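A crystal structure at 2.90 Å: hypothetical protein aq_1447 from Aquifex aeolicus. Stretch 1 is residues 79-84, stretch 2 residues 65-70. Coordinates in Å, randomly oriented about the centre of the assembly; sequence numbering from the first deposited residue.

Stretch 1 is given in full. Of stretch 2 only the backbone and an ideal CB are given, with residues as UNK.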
# COMPACT_ATOMS: atom_id res chain seq x y z
N GLU A 79 5.81 7.10 -33.95
CA GLU A 79 5.55 5.68 -34.20
C GLU A 79 4.56 5.44 -35.32
O GLU A 79 3.47 6.00 -35.32
CB GLU A 79 5.02 5.00 -32.93
CG GLU A 79 6.03 4.86 -31.78
CD GLU A 79 5.80 5.86 -30.64
OE1 GLU A 79 4.64 6.29 -30.41
OE2 GLU A 79 6.78 6.20 -29.94
N LEU A 80 4.95 4.61 -36.28
CA LEU A 80 4.07 4.28 -37.39
C LEU A 80 3.62 2.83 -37.33
O LEU A 80 4.33 1.94 -36.83
CB LEU A 80 4.67 4.68 -38.76
CG LEU A 80 5.38 3.78 -39.78
CD1 LEU A 80 5.32 4.41 -41.13
CD2 LEU A 80 6.82 3.55 -39.42
N LYS A 81 2.35 2.63 -37.68
CA LYS A 81 1.72 1.33 -37.68
C LYS A 81 0.63 1.25 -38.73
O LYS A 81 -0.09 2.23 -38.94
CB LYS A 81 1.15 0.99 -36.30
CG LYS A 81 0.78 2.16 -35.48
CD LYS A 81 0.44 1.78 -34.11
CE LYS A 81 -0.51 2.81 -33.65
NZ LYS A 81 -1.76 2.68 -34.46
N ARG A 82 0.57 0.10 -39.41
CA ARG A 82 -0.40 -0.15 -40.49
C ARG A 82 -1.14 -1.49 -40.36
O ARG A 82 -1.36 -1.93 -39.25
CB ARG A 82 0.28 0.06 -41.87
CG ARG A 82 1.79 -0.31 -41.97
CD ARG A 82 2.43 0.14 -43.30
NE ARG A 82 3.69 0.89 -43.11
CZ ARG A 82 4.75 0.87 -43.93
NH1 ARG A 82 4.74 0.13 -45.04
NH2 ARG A 82 5.84 1.55 -43.61
N VAL A 83 -1.49 -2.14 -41.49
CA VAL A 83 -2.22 -3.45 -41.65
C VAL A 83 -3.75 -3.30 -41.60
O VAL A 83 -4.27 -2.21 -41.29
CB VAL A 83 -1.75 -4.65 -40.68
CG1 VAL A 83 -2.34 -6.04 -41.12
CG2 VAL A 83 -0.22 -4.77 -40.65
N GLY A 84 -4.43 -4.39 -41.96
CA GLY A 84 -5.88 -4.46 -41.96
C GLY A 84 -6.46 -5.66 -41.21
O GLY A 84 -5.72 -6.47 -40.64
N UNK A 65 -10.96 4.51 -44.82
CA UNK A 65 -9.75 5.10 -45.44
C UNK A 65 -8.43 4.97 -44.64
O UNK A 65 -7.43 5.60 -45.01
CB UNK A 65 -10.01 6.59 -45.69
N UNK A 66 -8.42 4.14 -43.59
CA UNK A 66 -7.23 3.93 -42.73
C UNK A 66 -6.00 3.31 -43.43
O UNK A 66 -6.08 2.22 -44.00
CB UNK A 66 -7.62 3.03 -41.56
N UNK A 67 -4.88 4.02 -43.38
CA UNK A 67 -3.67 3.52 -44.00
C UNK A 67 -2.64 3.38 -42.89
O UNK A 67 -2.49 2.29 -42.31
CB UNK A 67 -3.18 4.44 -45.12
N UNK A 68 -1.99 4.50 -42.55
CA UNK A 68 -0.95 4.56 -41.52
C UNK A 68 -1.32 5.43 -40.33
O UNK A 68 -2.06 6.42 -40.46
CB UNK A 68 0.35 5.08 -42.13
N UNK A 69 -0.80 5.04 -39.17
CA UNK A 69 -1.03 5.74 -37.92
C UNK A 69 0.29 6.28 -37.41
O UNK A 69 1.21 5.52 -37.11
CB UNK A 69 -1.68 4.82 -36.88
N UNK A 70 0.37 7.61 -37.33
CA UNK A 70 1.58 8.30 -36.90
C UNK A 70 1.41 8.91 -35.51
O UNK A 70 1.34 10.13 -35.34
CB UNK A 70 1.95 9.39 -37.91

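The two segments run roughly antiparallel, their end-to-end directions 160° apart, and the contact is pinned at position 69, whose backbone N donates to Lys81 O (2.9 Å) and whose O accepts from Lys81 N (3.2 Å). Side-chain choice is therefore read around a backbone pairing that any residue but proline could make at 69.

Position 65 has phi/psi of 62/12, a left-handed conformation that glycine or asparagine takes most easily. Its ideal CB meets nothing of stretch 1, so the contact sets no preference. The residue is Lys65, its chain extended well out of reach.

At position 66 the CA-to-CB bond points sideways and the CB itself has no neighbour in stretch 1. A short polar residue would suit, as would many others. It is Asp66, with chi1 in p; OD2 comes within 4.0 Å of Val83 O, too far for a bond and with two oxygens facing each other, so this approach is proximity rather than attraction.

Position 67 points away, and stretch 1 meets its backbone instead: the carbonyl O lies 3.6 Å from Arg82 CB. Small or polar residues fit the open side. Thr67 turns its hydroxyl back on its own segment, OG1 donating a weak hydrogen bond to Lys65 O (3.3 Å).

Position 68 is more demanding. Its CB points sideways, but lies 5.0 Å from Arg82 CB and 5.1 Å from Leu80 CD1, so a side chain of moderate length can reach both neighbours. Leucine, isoleucine or methionine would exploit the apolar surface. Leu68, chi1 in m, brings CD2 to 3.5 Å from Leu80 CD1 and 3.3 Å from Arg82 NE, so one methyl serves both the aliphatic contact and the approach to the guanidinium. Its CA also lies 3.6 Å from Lys81 O in a CA-H...O contact.

At position 69 the CB shares a sheet face with Lys81, whose NZ curls to a tight 3.2 Å from the ideal CB. Bulk must leave that crowded spot, and an aromatic or a long chain can do so; an acidic group could be considered for the amine. The residue is Tyr69. Its ring leads away from stretch 1, leaving Lys81 NZ 3.2 Å from CB and oblique to the ring.

Position 70 lies on the other face, with Leu80, its ideal CB 4.5 Å from Glu79 O. An aliphatic side chain could reach Leu80. Leu70 does so, chi1 in m, placing CD2 4.0 Å from Leu80 CB, while its CA makes a CA-H...O contact with Glu79 O at 3.4 Å.

Stretch 2, residues 65-70: KDTLYL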
# COMPACT_ATOMS: atom_id res chain seq x y z
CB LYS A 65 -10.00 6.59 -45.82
CG LYS A 65 -11.20 6.90 -46.74
CD LYS A 65 -11.64 8.37 -46.56
CE LYS A 65 -12.85 8.75 -47.40
NZ LYS A 65 -13.32 10.13 -47.07
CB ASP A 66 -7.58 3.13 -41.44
CG ASP A 66 -7.77 1.62 -41.69
OD1 ASP A 66 -8.78 1.23 -42.33
OD2 ASP A 66 -6.90 0.82 -41.26
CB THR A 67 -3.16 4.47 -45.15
OG1 THR A 67 -4.29 5.03 -45.84
CG2 THR A 67 -2.32 3.70 -46.17
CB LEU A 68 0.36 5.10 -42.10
CG LEU A 68 0.99 4.29 -43.23
CD1 LEU A 68 1.04 5.13 -44.49
CD2 LEU A 68 2.35 3.87 -42.81
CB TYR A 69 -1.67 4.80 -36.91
CG TYR A 69 -3.16 4.88 -36.90
CD1 TYR A 69 -3.91 4.51 -38.04
CD2 TYR A 69 -3.85 5.41 -35.80
CE1 TYR A 69 -5.32 4.67 -38.08
CE2 TYR A 69 -5.27 5.57 -35.82
CZ TYR A 69 -5.99 5.20 -36.97
OH TYR A 69 -7.36 5.35 -37.03
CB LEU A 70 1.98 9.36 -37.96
CG LEU A 70 2.05 9.04 -39.47
CD1 LEU A 70 1.96 10.32 -40.28
CD2 LEU A 70 3.29 8.22 -39.86
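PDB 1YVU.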